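Malyl-CoA lyase/beta-methylmalyl-CoA lyase (Methylobacterium extorquens, PDB 5UGR) is a TIM-barrel lyase of the HpcH/HpaI aldolase/citrate lyase family that holds a magnesium ion and forms a six-chain assembly. Local coordinates at residues E17-G22 against V38-L43; K71-R76 against C96-M101; I139-G144 against A169-A174; A184-L189 against Q203-F208; A278-E283 against V296-R301. All coordinates share one frame; numbering follows the deposited sequence. Where two conformers were deposited one is given.

Contact 1: residues E17-G22 against V38-L43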
# COMPACT_ATOMS: atom_id res chain seq x y z
N GLU A 17 21.84 26.17 11.82
CA GLU A 17 22.14 25.75 10.44
C GLU A 17 22.23 27.00 9.60
O GLU A 17 21.20 27.65 9.31
CB GLU A 17 21.04 24.80 9.97
CG GLU A 17 21.14 24.36 8.52
CD GLU A 17 20.17 23.23 8.14
OE1 GLU A 17 20.02 22.92 6.91
OE2 GLU A 17 19.58 22.63 9.08
N LEU A 18 23.47 27.35 9.21
CA LEU A 18 23.71 28.61 8.49
C LEU A 18 23.70 28.37 7.00
O LEU A 18 24.43 27.50 6.50
CB LEU A 18 25.06 29.18 8.91
CG LEU A 18 25.53 30.44 8.22
CD1 LEU A 18 24.68 31.61 8.66
CD2 LEU A 18 26.99 30.71 8.53
N ALA A 19 22.90 29.17 6.29
CA ALA A 19 22.81 29.17 4.85
C ALA A 19 23.79 30.16 4.26
O ALA A 19 23.76 31.34 4.63
CB ALA A 19 21.42 29.58 4.45
N VAL A 20 24.62 29.71 3.33
CA VAL A 20 25.63 30.59 2.72
C VAL A 20 25.58 30.44 1.19
O VAL A 20 25.86 29.36 0.69
CB VAL A 20 27.04 30.29 3.22
CG1 VAL A 20 28.01 31.37 2.69
CG2 VAL A 20 27.12 30.18 4.73
N PRO A 21 25.31 31.52 0.44
CA PRO A 21 25.28 31.38 -0.99
C PRO A 21 26.62 31.07 -1.63
O PRO A 21 27.62 31.75 -1.34
CB PRO A 21 24.72 32.70 -1.50
CG PRO A 21 24.15 33.39 -0.33
CD PRO A 21 24.88 32.86 0.88
N GLY A 22 26.63 30.09 -2.54
CA GLY A 22 27.89 29.73 -3.22
C GLY A 22 28.43 30.78 -4.16
O GLY A 22 29.58 30.68 -4.66
N VAL A 38 26.14 23.68 11.82
CA VAL A 38 25.97 23.09 10.49
C VAL A 38 25.97 24.26 9.51
O VAL A 38 25.36 25.28 9.79
CB VAL A 38 24.59 22.36 10.39
CG1 VAL A 38 24.35 21.81 9.01
CG2 VAL A 38 24.47 21.24 11.42
N ILE A 39 26.65 24.10 8.39
CA ILE A 39 26.61 25.09 7.32
C ILE A 39 26.21 24.41 6.03
O ILE A 39 26.76 23.34 5.71
CB ILE A 39 28.00 25.80 7.09
CG1 ILE A 39 28.32 26.65 8.33
CG2 ILE A 39 27.95 26.67 5.82
CD1 ILE A 39 29.68 27.35 8.27
N PHE A 40 25.26 25.00 5.30
CA PHE A 40 25.08 24.57 3.93
C PHE A 40 25.49 25.65 2.97
O PHE A 40 25.16 26.82 3.14
CB PHE A 40 23.66 24.00 3.61
CG PHE A 40 22.54 24.98 3.50
CD1 PHE A 40 22.30 25.70 2.35
CD2 PHE A 40 21.57 25.04 4.51
CE1 PHE A 40 21.19 26.52 2.24
CE2 PHE A 40 20.46 25.83 4.40
CZ PHE A 40 20.26 26.57 3.23
N LEU A 41 26.29 25.20 1.99
CA LEU A 41 26.71 26.02 0.88
C LEU A 41 25.70 25.86 -0.24
O LEU A 41 25.48 24.72 -0.73
CB LEU A 41 28.13 25.64 0.46
CG LEU A 41 29.18 25.62 1.59
CD1 LEU A 41 30.56 25.26 1.02
CD2 LEU A 41 29.21 26.98 2.35
N ASP A 42 25.06 26.96 -0.61
CA ASP A 42 23.85 26.89 -1.42
C ASP A 42 24.14 27.02 -2.93
O ASP A 42 24.87 27.94 -3.38
CB ASP A 42 22.94 28.02 -0.98
CG ASP A 42 21.50 27.89 -1.48
OD1 ASP A 42 21.11 26.77 -1.93
OD2 ASP A 42 20.78 28.94 -1.41
N LEU A 43 23.55 26.12 -3.70
CA LEU A 43 23.54 26.20 -5.17
C LEU A 43 22.18 26.51 -5.72
O LEU A 43 22.03 26.69 -6.92
CB LEU A 43 24.01 24.85 -5.75
CG LEU A 43 25.41 24.41 -5.28
CD1 LEU A 43 25.51 22.95 -4.88
CD2 LEU A 43 26.40 24.70 -6.32

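Contact 2: residues K71-R76 against C96-M101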
# COMPACT_ATOMS: atom_id res chain seq x y z
N LYS A 71 32.78 21.61 11.87
CA LYS A 71 31.39 21.87 11.42
C LYS A 71 30.87 20.75 10.54
O LYS A 71 31.63 20.13 9.80
CB LYS A 71 31.30 23.22 10.69
CG LYS A 71 31.56 24.43 11.62
CD LYS A 71 31.54 25.64 10.74
CE LYS A 71 31.72 26.92 11.46
NZ LYS A 71 33.07 26.99 12.06
N THR A 72 29.57 20.48 10.63
CA THR A 72 28.94 19.60 9.64
C THR A 72 28.75 20.43 8.36
O THR A 72 27.98 21.40 8.37
CB THR A 72 27.61 19.06 10.14
OG1 THR A 72 27.81 18.30 11.34
CG2 THR A 72 26.93 18.19 9.11
N MET A 73 29.41 20.02 7.29
CA MET A 73 29.43 20.78 6.04
C MET A 73 28.53 20.12 5.02
O MET A 73 28.64 18.91 4.72
CB MET A 73 30.86 20.91 5.51
CG MET A 73 31.75 21.79 6.37
SD MET A 73 31.09 23.45 6.71
CE MET A 73 30.85 24.07 5.02
N MET A 74 27.63 20.94 4.46
CA MET A 74 26.59 20.48 3.56
C MET A 74 26.53 21.34 2.31
O MET A 74 26.98 22.48 2.33
CB MET A 74 25.25 20.54 4.35
CG MET A 74 24.02 19.89 3.71
SD MET A 74 22.79 19.41 4.96
CE MET A 74 22.34 21.03 5.62
N ILE A 75 25.94 20.81 1.25
CA ILE A 75 25.53 21.63 0.11
C ILE A 75 24.03 21.46 -0.10
O ILE A 75 23.48 20.36 0.09
CB ILE A 75 26.26 21.24 -1.19
CG1 ILE A 75 26.14 19.72 -1.53
CG2 ILE A 75 27.71 21.67 -1.14
CD1 ILE A 75 26.77 19.22 -2.81
N ARG A 76 23.38 22.58 -0.46
CA ARG A 76 21.98 22.52 -0.92
C ARG A 76 22.06 22.47 -2.46
O ARG A 76 22.43 23.44 -3.12
CB ARG A 76 21.10 23.62 -0.45
CG ARG A 76 19.66 23.45 -0.99
CD ARG A 76 18.63 24.35 -0.36
NE ARG A 76 18.89 25.79 -0.53
CZ ARG A 76 18.13 26.75 -0.01
NH1 ARG A 76 17.05 26.42 0.70
NH2 ARG A 76 18.47 28.04 -0.07
N CYS A 96 35.42 16.71 -3.46
CA CYS A 96 35.44 17.33 -2.13
C CYS A 96 35.20 16.33 -1.01
O CYS A 96 34.08 16.21 -0.50
CB CYS A 96 34.43 18.47 -2.05
SG CYS A 96 34.57 19.76 -3.29
N PRO A 97 36.25 15.61 -0.59
CA PRO A 97 36.15 14.71 0.57
C PRO A 97 35.61 15.40 1.85
O PRO A 97 35.04 14.73 2.71
CB PRO A 97 37.60 14.24 0.81
CG PRO A 97 38.31 14.52 -0.44
CD PRO A 97 37.59 15.55 -1.21
N ARG A 98 35.84 16.70 2.02
CA ARG A 98 35.39 17.43 3.22
C ARG A 98 33.88 17.46 3.38
O ARG A 98 33.37 17.62 4.47
CB ARG A 98 35.98 18.85 3.27
CG ARG A 98 35.61 19.70 4.49
CD ARG A 98 36.10 19.06 5.75
NE ARG A 98 35.74 19.74 6.97
CZ ARG A 98 34.54 19.59 7.57
NH1 ARG A 98 33.58 18.87 6.97
NH2 ARG A 98 34.30 20.20 8.73
N LEU A 99 33.15 17.35 2.27
CA LEU A 99 31.69 17.37 2.35
C LEU A 99 31.20 16.26 3.27
O LEU A 99 31.57 15.10 3.12
CB LEU A 99 31.11 17.23 0.95
CG LEU A 99 29.61 17.44 0.86
CD1 LEU A 99 29.18 18.85 1.20
CD2 LEU A 99 29.10 16.99 -0.51
N ASP A 100 30.26 16.66 4.16
CA ASP A 100 29.64 15.72 5.06
C ASP A 100 28.22 15.27 4.63
O ASP A 100 27.84 14.09 4.85
CB ASP A 100 29.53 16.29 6.47
CG ASP A 100 30.91 16.60 7.09
OD1 ASP A 100 31.76 15.67 7.09
OD2 ASP A 100 31.07 17.76 7.55
N MET A 101 27.45 16.21 4.05
CA MET A 101 26.04 15.95 3.81
C MET A 101 25.55 16.68 2.58
O MET A 101 26.15 17.66 2.15
CB MET A 101 25.20 16.40 5.01
CG MET A 101 25.46 15.59 6.32
SD MET A 101 24.31 16.01 7.64
CE MET A 101 22.82 15.25 6.96

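Contact 3: residues I139-G144 against A169-A174. With MG (magnesium ion), chain B.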
# COMPACT_ATOMS: atom_id res chain seq x y z
N ILE A 139 11.43 19.82 3.58
CA ILE A 139 9.97 19.70 3.42
C ILE A 139 9.50 21.14 3.30
O ILE A 139 9.42 21.90 4.30
CB ILE A 139 9.35 18.94 4.60
CG1 ILE A 139 9.99 17.56 4.78
CG2 ILE A 139 7.83 18.85 4.41
CD1 ILE A 139 9.81 16.62 3.66
N GLU A 140 9.25 21.55 2.05
CA GLU A 140 9.04 22.97 1.72
C GLU A 140 7.97 23.12 0.65
O GLU A 140 7.88 24.16 0.01
CB GLU A 140 10.34 23.64 1.28
CG GLU A 140 10.97 23.06 0.02
CD GLU A 140 12.22 23.80 -0.44
OE1 GLU A 140 12.11 25.04 -0.55
OE2 GLU A 140 13.24 23.14 -0.71
N THR A 141 7.16 22.06 0.48
CA THR A 141 6.06 22.09 -0.46
C THR A 141 4.91 21.31 0.16
O THR A 141 5.12 20.46 1.07
CB THR A 141 6.42 21.40 -1.81
OG1 THR A 141 6.70 20.01 -1.58
CG2 THR A 141 7.58 22.07 -2.51
N ALA A 142 3.69 21.58 -0.31
CA ALA A 142 2.54 20.77 0.12
C ALA A 142 2.67 19.32 -0.26
O ALA A 142 2.30 18.44 0.51
CB ALA A 142 1.28 21.36 -0.45
N LEU A 143 3.26 19.04 -1.39
CA LEU A 143 3.51 17.64 -1.81
C LEU A 143 4.38 16.91 -0.83
O LEU A 143 4.06 15.77 -0.42
CB LEU A 143 4.11 17.55 -3.23
CG LEU A 143 4.30 16.14 -3.86
CD1 LEU A 143 2.99 15.39 -4.01
CD2 LEU A 143 5.05 16.26 -5.17
N GLY A 144 5.51 17.52 -0.46
CA GLY A 144 6.37 16.88 0.52
C GLY A 144 5.68 16.69 1.87
O GLY A 144 5.83 15.65 2.52
N ALA A 169 4.86 28.08 2.55
CA ALA A 169 3.81 29.10 2.43
C ALA A 169 3.46 29.35 0.97
O ALA A 169 2.30 29.43 0.61
CB ALA A 169 4.27 30.37 3.13
N ALA A 170 4.49 29.47 0.12
CA ALA A 170 4.22 29.72 -1.30
C ALA A 170 3.43 28.57 -1.94
O ALA A 170 2.49 28.76 -2.69
CB ALA A 170 5.51 29.97 -2.05
N SER A 171 3.82 27.35 -1.59
CA SER A 171 3.19 26.15 -2.13
C SER A 171 1.73 26.03 -1.69
O SER A 171 0.88 25.54 -2.43
CB SER A 171 3.98 24.89 -1.68
OG SER A 171 3.44 23.71 -2.21
N THR A 172 1.45 26.44 -0.45
CA THR A 172 0.08 26.33 0.07
C THR A 172 -0.78 27.56 -0.26
O THR A 172 -2.00 27.58 -0.01
CB THR A 172 0.05 26.07 1.60
OG1 THR A 172 0.81 27.06 2.30
CG2 THR A 172 0.55 24.65 1.95
N ARG A 173 -0.15 28.58 -0.85
CA ARG A 173 -0.76 29.92 -1.14
C ARG A 173 -1.12 30.67 0.17
O ARG A 173 -2.02 31.53 0.19
CB ARG A 173 -1.94 29.83 -2.14
CG ARG A 173 -1.87 30.81 -3.29
CD ARG A 173 -3.06 30.82 -4.24
NE ARG A 173 -4.26 31.71 -3.93
CZ ARG A 173 -5.52 31.50 -4.37
NH1 ARG A 173 -5.82 30.40 -5.09
NH2 ARG A 173 -6.53 32.36 -4.07
N ALA A 174 -0.41 30.37 1.28
CA ALA A 174 -0.55 31.08 2.49
C ALA A 174 -0.26 32.54 2.25
O ALA A 174 0.63 32.91 1.42
CB ALA A 174 0.34 30.50 3.56
MG MG B . 13.33 26.51 -1.19
O HOH W 1 14.94 25.24 -1.06
O HOH W 2 13.66 27.11 0.77
O HOH W 3 13.15 26.00 -3.24

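Contact 4: residues A184-L189 against Q203-F208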
# COMPACT_ATOMS: atom_id res chain seq x y z
N ALA A 184 -1.74 38.54 11.90
CA ALA A 184 -2.91 39.01 12.66
C ALA A 184 -4.24 38.38 12.23
O ALA A 184 -5.16 38.30 13.02
CB ALA A 184 -3.05 40.51 12.52
N ASP A 185 -4.33 38.00 10.95
CA ASP A 185 -5.53 37.33 10.43
C ASP A 185 -5.62 35.87 10.84
O ASP A 185 -6.72 35.30 10.78
CB ASP A 185 -5.63 37.40 8.92
CG ASP A 185 -5.98 38.80 8.39
OD1 ASP A 185 -6.56 39.66 9.08
OD2 ASP A 185 -5.71 39.00 7.21
N TYR A 186 -4.49 35.25 11.20
CA TYR A 186 -4.55 33.83 11.60
C TYR A 186 -4.77 33.86 13.12
O TYR A 186 -3.84 33.76 13.95
CB TYR A 186 -3.31 33.04 11.18
CG TYR A 186 -3.60 31.56 11.24
CD1 TYR A 186 -4.55 30.99 10.44
CD2 TYR A 186 -2.98 30.73 12.17
CE1 TYR A 186 -4.92 29.67 10.52
CE2 TYR A 186 -3.33 29.40 12.27
CZ TYR A 186 -4.29 28.85 11.44
OH TYR A 186 -4.64 27.52 11.50
N SER A 187 -6.06 34.05 13.47
CA SER A 187 -6.48 34.41 14.82
C SER A 187 -7.92 34.02 14.96
O SER A 187 -8.65 33.88 13.97
CB SER A 187 -6.28 35.92 15.05
OG SER A 187 -7.04 36.73 14.17
N VAL A 188 -8.31 33.85 16.23
CA VAL A 188 -9.71 33.66 16.55
C VAL A 188 -10.29 34.86 17.26
O VAL A 188 -9.62 35.54 18.05
CB VAL A 188 -10.01 32.37 17.33
CG1 VAL A 188 -9.57 31.13 16.54
CG2 VAL A 188 -9.43 32.42 18.73
N LEU A 189 -11.55 35.13 16.93
CA LEU A 189 -12.34 36.24 17.55
C LEU A 189 -13.25 35.58 18.56
O LEU A 189 -14.06 34.73 18.18
CB LEU A 189 -13.15 36.96 16.51
CG LEU A 189 -13.99 38.16 16.99
CD1 LEU A 189 -13.12 39.24 17.56
CD2 LEU A 189 -14.90 38.68 15.86
N GLN A 203 -3.18 32.66 16.51
CA GLN A 203 -2.86 31.25 16.38
C GLN A 203 -1.56 31.07 15.62
O GLN A 203 -0.99 32.04 15.10
CB GLN A 203 -4.00 30.49 15.68
CG GLN A 203 -5.37 30.73 16.27
CD GLN A 203 -5.53 30.31 17.66
OE1 GLN A 203 -5.26 29.16 18.02
NE2 GLN A 203 -5.99 31.31 18.53
N ASP A 204 -1.10 29.82 15.54
CA ASP A 204 0.21 29.52 14.93
C ASP A 204 -0.03 28.97 13.53
O ASP A 204 -0.42 27.82 13.39
CB ASP A 204 0.94 28.51 15.81
CG ASP A 204 2.31 28.13 15.30
OD1 ASP A 204 2.68 28.50 14.18
OD2 ASP A 204 3.00 27.42 16.07
N PRO A 205 0.32 29.74 12.48
CA PRO A 205 0.04 29.29 11.11
C PRO A 205 0.85 28.07 10.69
O PRO A 205 0.51 27.42 9.70
CB PRO A 205 0.41 30.48 10.24
CG PRO A 205 1.17 31.36 11.09
CD PRO A 205 0.97 31.04 12.52
N TRP A 206 1.93 27.78 11.42
CA TRP A 206 2.82 26.68 11.08
C TRP A 206 2.70 25.49 12.02
O TRP A 206 3.47 24.53 11.89
CB TRP A 206 4.29 27.17 10.98
CG TRP A 206 4.43 28.52 10.35
CD1 TRP A 206 4.86 29.67 10.97
CD2 TRP A 206 3.98 28.91 9.04
NE1 TRP A 206 4.78 30.71 10.10
CE2 TRP A 206 4.24 30.28 8.91
CE3 TRP A 206 3.48 28.22 7.94
CZ2 TRP A 206 3.90 30.99 7.75
CZ3 TRP A 206 3.14 28.94 6.81
CH2 TRP A 206 3.35 30.30 6.73
N LEU A 207 1.73 25.52 12.95
CA LEU A 207 1.56 24.45 13.93
C LEU A 207 1.37 23.11 13.24
O LEU A 207 2.03 22.11 13.58
CB LEU A 207 0.37 24.77 14.86
CG LEU A 207 0.11 23.80 16.00
CD1 LEU A 207 -0.60 24.53 17.14
CD2 LEU A 207 -0.67 22.56 15.57
N PHE A 208 0.45 23.05 12.27
CA PHE A 208 0.21 21.78 11.62
C PHE A 208 1.44 21.21 10.93
O PHE A 208 1.84 20.05 11.14
CB PHE A 208 -0.99 21.91 10.66
CG PHE A 208 -1.32 20.59 9.97
CD1 PHE A 208 -0.69 20.21 8.76
CD2 PHE A 208 -2.19 19.71 10.55
CE1 PHE A 208 -1.00 19.02 8.15
CE2 PHE A 208 -2.48 18.50 9.94
CZ PHE A 208 -1.90 18.15 8.74

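Contact 5: residues A278-E283 against V296-R301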
# COMPACT_ATOMS: atom_id res chain seq x y z
N ALA A 278 19.61 11.77 30.96
CA ALA A 278 20.24 10.88 29.98
C ALA A 278 21.50 10.18 30.55
O ALA A 278 21.68 8.96 30.34
CB ALA A 278 20.53 11.59 28.64
N ARG A 279 22.34 10.93 31.26
CA ARG A 279 23.55 10.33 31.86
C ARG A 279 23.20 9.28 32.89
O ARG A 279 23.84 8.22 32.96
CB ARG A 279 24.48 11.38 32.48
CG ARG A 279 25.08 12.32 31.43
CD ARG A 279 26.45 12.85 31.75
NE ARG A 279 26.87 13.92 30.86
CZ ARG A 279 27.57 13.79 29.72
NH1 ARG A 279 27.98 12.60 29.24
NH2 ARG A 279 27.86 14.91 29.05
N ARG A 280 22.13 9.51 33.60
CA ARG A 280 21.70 8.55 34.61
C ARG A 280 21.09 7.31 34.01
O ARG A 280 21.21 6.22 34.57
CB ARG A 280 20.69 9.19 35.56
CG ARG A 280 21.36 10.29 36.40
CD ARG A 280 20.42 10.87 37.42
NE ARG A 280 20.10 9.91 38.47
CZ ARG A 280 18.85 9.57 38.85
NH1 ARG A 280 17.80 10.13 38.33
NH2 ARG A 280 18.66 8.62 39.77
N ILE A 281 20.45 7.46 32.86
CA ILE A 281 20.00 6.32 32.10
C ILE A 281 21.20 5.44 31.68
O ILE A 281 21.14 4.22 31.81
CB ILE A 281 19.12 6.74 30.90
CG1 ILE A 281 17.73 7.19 31.40
CG2 ILE A 281 18.96 5.61 29.92
CD1 ILE A 281 16.88 7.92 30.35
N LEU A 282 22.25 6.07 31.17
CA LEU A 282 23.44 5.32 30.73
C LEU A 282 24.09 4.62 31.95
O LEU A 282 24.53 3.48 31.81
CB LEU A 282 24.45 6.23 29.98
CG LEU A 282 23.96 6.94 28.71
CD1 LEU A 282 25.15 7.39 27.88
CD2 LEU A 282 22.97 6.14 27.90
N GLU A 283 24.12 5.29 33.10
CA GLU A 283 24.70 4.61 34.26
C GLU A 283 23.75 3.49 34.73
O GLU A 283 24.22 2.43 35.10
CB GLU A 283 25.12 5.59 35.36
CG GLU A 283 26.39 6.39 35.04
CD GLU A 283 27.65 5.57 35.10
OE1 GLU A 283 28.01 5.15 36.20
OE2 GLU A 283 28.26 5.34 34.06
N VAL A 296 16.69 -2.53 32.44
CA VAL A 296 17.26 -1.33 33.01
C VAL A 296 16.18 -0.60 33.81
O VAL A 296 15.05 -0.42 33.36
CB VAL A 296 17.79 -0.46 31.86
CG1 VAL A 296 18.30 0.88 32.36
CG2 VAL A 296 18.84 -1.21 31.04
N SER A 297 16.53 -0.16 35.02
CA SER A 297 15.63 0.51 35.93
C SER A 297 16.29 1.85 36.36
O SER A 297 17.51 1.89 36.67
CB SER A 297 15.54 -0.40 37.21
OG SER A 297 14.61 0.10 38.03
N LEU A 298 15.53 2.91 36.41
CA LEU A 298 15.95 4.19 36.96
C LEU A 298 14.82 4.75 37.79
O LEU A 298 13.71 4.92 37.33
CB LEU A 298 16.26 5.17 35.84
CG LEU A 298 16.75 6.56 36.29
CD1 LEU A 298 18.08 6.44 37.01
CD2 LEU A 298 16.92 7.48 35.12
N ASP A 299 15.11 5.05 39.06
CA ASP A 299 14.13 5.62 39.98
C ASP A 299 12.84 4.81 39.98
O ASP A 299 11.74 5.34 40.04
CB ASP A 299 13.89 7.09 39.69
CG ASP A 299 15.16 7.92 39.70
OD1 ASP A 299 16.09 7.63 40.46
OD2 ASP A 299 15.25 8.86 38.91
N GLY A 300 12.97 3.49 39.92
CA GLY A 300 11.81 2.61 40.02
C GLY A 300 10.99 2.41 38.74
O GLY A 300 9.89 1.85 38.79
N ARG A 301 11.54 2.85 37.61
CA ARG A 301 10.88 2.76 36.34
C ARG A 301 11.75 1.99 35.35
O ARG A 301 12.93 2.26 35.19
CB ARG A 301 10.58 4.14 35.77
CG ARG A 301 9.68 4.05 34.58
CD ARG A 301 9.18 5.42 34.19
NE ARG A 301 8.36 5.27 32.99
CZ ARG A 301 7.96 6.26 32.24
NH1 ARG A 301 8.27 7.54 32.57
NH2 ARG A 301 7.27 6.00 31.14

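Contact 1: residues E17-G22 against V38-L43
Ala-19 covers one face of the Phe-40 ring: its CA sits 4.0 Å from the centroid of the Phe-40 ring and 10° off its normal, a CH-pi contact over the centre. Ala-19 CB closes on the tip of the same ring, 3.4 Å from Phe-40 CZ. At the ring edge, in its plane, is the carboxylate carbon of Asp-42, while Trp-254 of the same chain meets Phe-40 edge-to-face. Phe-40 CG stands between the backbone N and the carbonyl carbon (chi1 74°), on the face shared with Ala-19. The Glu-17 carboxylate, its plane 84° from that of the ring, brings OE1 to 3.6 Å from Phe-40 CD2; OE2 is bonded to His-14. On the face carrying Leu-18 and Val-20, Val-20 CG2 packs 3.8 Å from Ile-39 CG2, and helix 25-32 covers them. Five backbone bonds join the edges, from Leu-18 N to Val-38 O (2.9 Å) through to Gly-22 N to Asp-42 O (2.9 Å). Asp-42 has its carboxylate paired with Arg-76. The parallel pairing, with helix 25-32 between the strands in sequence, is the first beta-alpha-beta unit of a TIM barrel.

Contact 2: residues K71-R76 against C96-M101
Asp-100 and Arg-98 together grip the start of strand 72-76, where the loop after helix 85-95 leads into the next parallel strand of the TIM barrel. Following Asp-100 outward, CB rests 3.3 Å from Met-73 O, CG comes 3.7 Å from Met-73 N, and OD2 accepts from Met-73 N at 2.8 Å on its anti lone pair, almost straight at 170°. Arg-98 NH1 also bonds OD2 of Asp-100, from above the carboxylate plane, in a salt bridge within the loop, so two donors hold that oxygen; OD1 pairs with Lys-131. In Arg-98, CG is anti to the backbone N and the chain bends at chi2 (62°), which swings CD round. The Arg-98 guanidinium carries Met-73 CG over one face, 3.5 Å from NH1 of Arg-98. Met-73 O is likewise held twice, by the backbone N atoms of Asp-100 and Met-101, and Ile-75 N continues the pairing to Met-101 O. Leu-99 CD1 packs 3.9 Å from Ile-75 CG2; on the face of Met-74, Thr-72 CG2 touches Met-101 SD at 3.7 Å. At the guanidinium edge, Arg-98 NH2 gives a 2.9 Å bond to Lys-71 O, in the carbonyl plane and on a lone pair.

Contact 3: residues I139-G144 against A169-A174
Ser-171 and Ala-142 make the one hydrogen bond that crosses this small contact: Ala-142 N donates to Ser-171 OG at 2.9 Å, nearly straight at 175°. Ser-171 OG is put there by standing anti to its backbone N (chi1 -178°), which carries the hydroxyl off helix 165-172 to the first turn of helix 142-146. The bond therefore gives a partner to an N-H at the start of a helix, where no preceding turn supplies a carbonyl.

A second polar bond works at the same helix start. Thr-141 is the N-cap, and its OG1 accepts from Gly-144 N at 3.0 Å, so the cap and Ser-171 each take one of the first backbone N-H groups.

The apolar part is slight: Ala-142 CB lies 4.1 Å from Thr-172 CG2. Helix 165-172 ends just beyond, with Arg-173 at positive phi in a Schellman motif; the Arg-173 side chain forms a salt bridge with Glu-251 of the second subunit, which also packs on Ala-142 through its Arg-218.

Metal coordination occupies the residue before the cap. Glu-140 OE1 binds the magnesium ion at 2.0 Å, and Glu-140 OE2 accepts from a metal-bound water at 2.7 Å as well as from the backbone N of Lys-106, which fixes the carboxylate's rotation. Three waters together with Asp-45 and Asp-167 complete six ligands. Such a carboxylate-held metal, at the C-terminal ends of barrel strands, marks the active-site end of a TIM barrel of this family.

Contact 4: residues A184-L189 against Q203-F208
Tyr-186 sets ring atoms CD2 and CE2 against Gln-203, Asp-204 and Pro-205. Its CE2 comes 3.6 Å from Gln-203 CB and also meets the carbonyl O of Asp-204. Tyr-186 CD2 lies 3.5 Å from Pro-205 N, with Pro-205 CB a little farther off. In Tyr-186, CG stands anti to the backbone N (chi1 -163°). Tyr-186 is also the centre of an inverse gamma turn, and its carbonyl O accepts from Gln-203 N at 2.9 Å, the one hydrogen bond across the contact. Gln-203 NE2 donates to His-201 O and to Trp-202 O of the second subunit. Asp-204 turns away, OD1 accepting from Trp-206 N in an Asx turn just ahead of helix 207-220, and OD2 pairing with Arg-244. The contact thus ties the base of the two-stranded hairpin 187-189/200-202 to the start of that helix. Gln-203 also packs on its copies in the second and third subunits, and Phe-208 stacks edge-to-face with theirs. One backbone bond and van der Waals contact of the ring with side chain and backbone suggest a join made largely by packing.

Contact 5: residues A278-E283 against V296-R301
Arg-280 and Asp-299 meet through two hydrogen bonds that satisfy both carboxylate oxygens. NH1 of Arg-280 donates to OD2 of Asp-299 at 2.9 Å, using the syn lone pair, and NH2 of Arg-280 donates to OD1 of Asp-299 at 2.8 Å, met on the syn side. The bonds are nearly straight, 163° and 170°, and the guanidinium and carboxylate planes are 25° apart, so this is an end-on, almost coplanar bidentate salt bridge. The arginine chain bends at chi3, which brings NE round. Both residues are exposed, so solvent probably weakens the pull between the charges.

Leu-298 adds van der Waals contacts. Leu-298 CD1 lies over one face of the Arg-280 guanidinium, offset toward its rim and 3.6 Å from NH2 of Arg-280, while Leu-298 CD2 packs 3.8 Å from Ile-281 CG1. Val-296 adds a looser touch deeper in, where it also packs on later turns of helix 272-291.

The backbone of the turn bonds within itself: Leu-298 N donates to Arg-301 O, and Arg-301 N returns to Leu-298 O. Arg-301 reaches the third subunit, where NH2 pairs with Asp-45 and Asp-167, two ligands of a magnesium site. The whole is a beta hairpin closed by a type I' turn, strands 296-298 and 301-303, laid against helix 272-291 and carrying an arginine to a neighbouring subunit's metal site.

How the contacts relate
The five contacts follow one another along the chain, each closing before the next opens. Contacts 1 and 2 are about 10 Å apart between centres and share the barrel sheet, strands 38-42 and 72-76 being neighbours; the Asp-42 to Arg-76 salt bridge joins them. Contact 3 lies about 21 Å from contact 1 between centres. Contact 4, about 17 Å from contact 3 between centres, touches it through Ala-169 and Trp-206, and both meet the second subunit. Contact 5 stands apart, about 36 Å or more from every other centre, and reaches the third subunit, as contact 4 does. Barrel, metal site and subunit interfaces thus follow in sequence, with contacts 1 and 2 and contacts 3 and 4 touching in pairs.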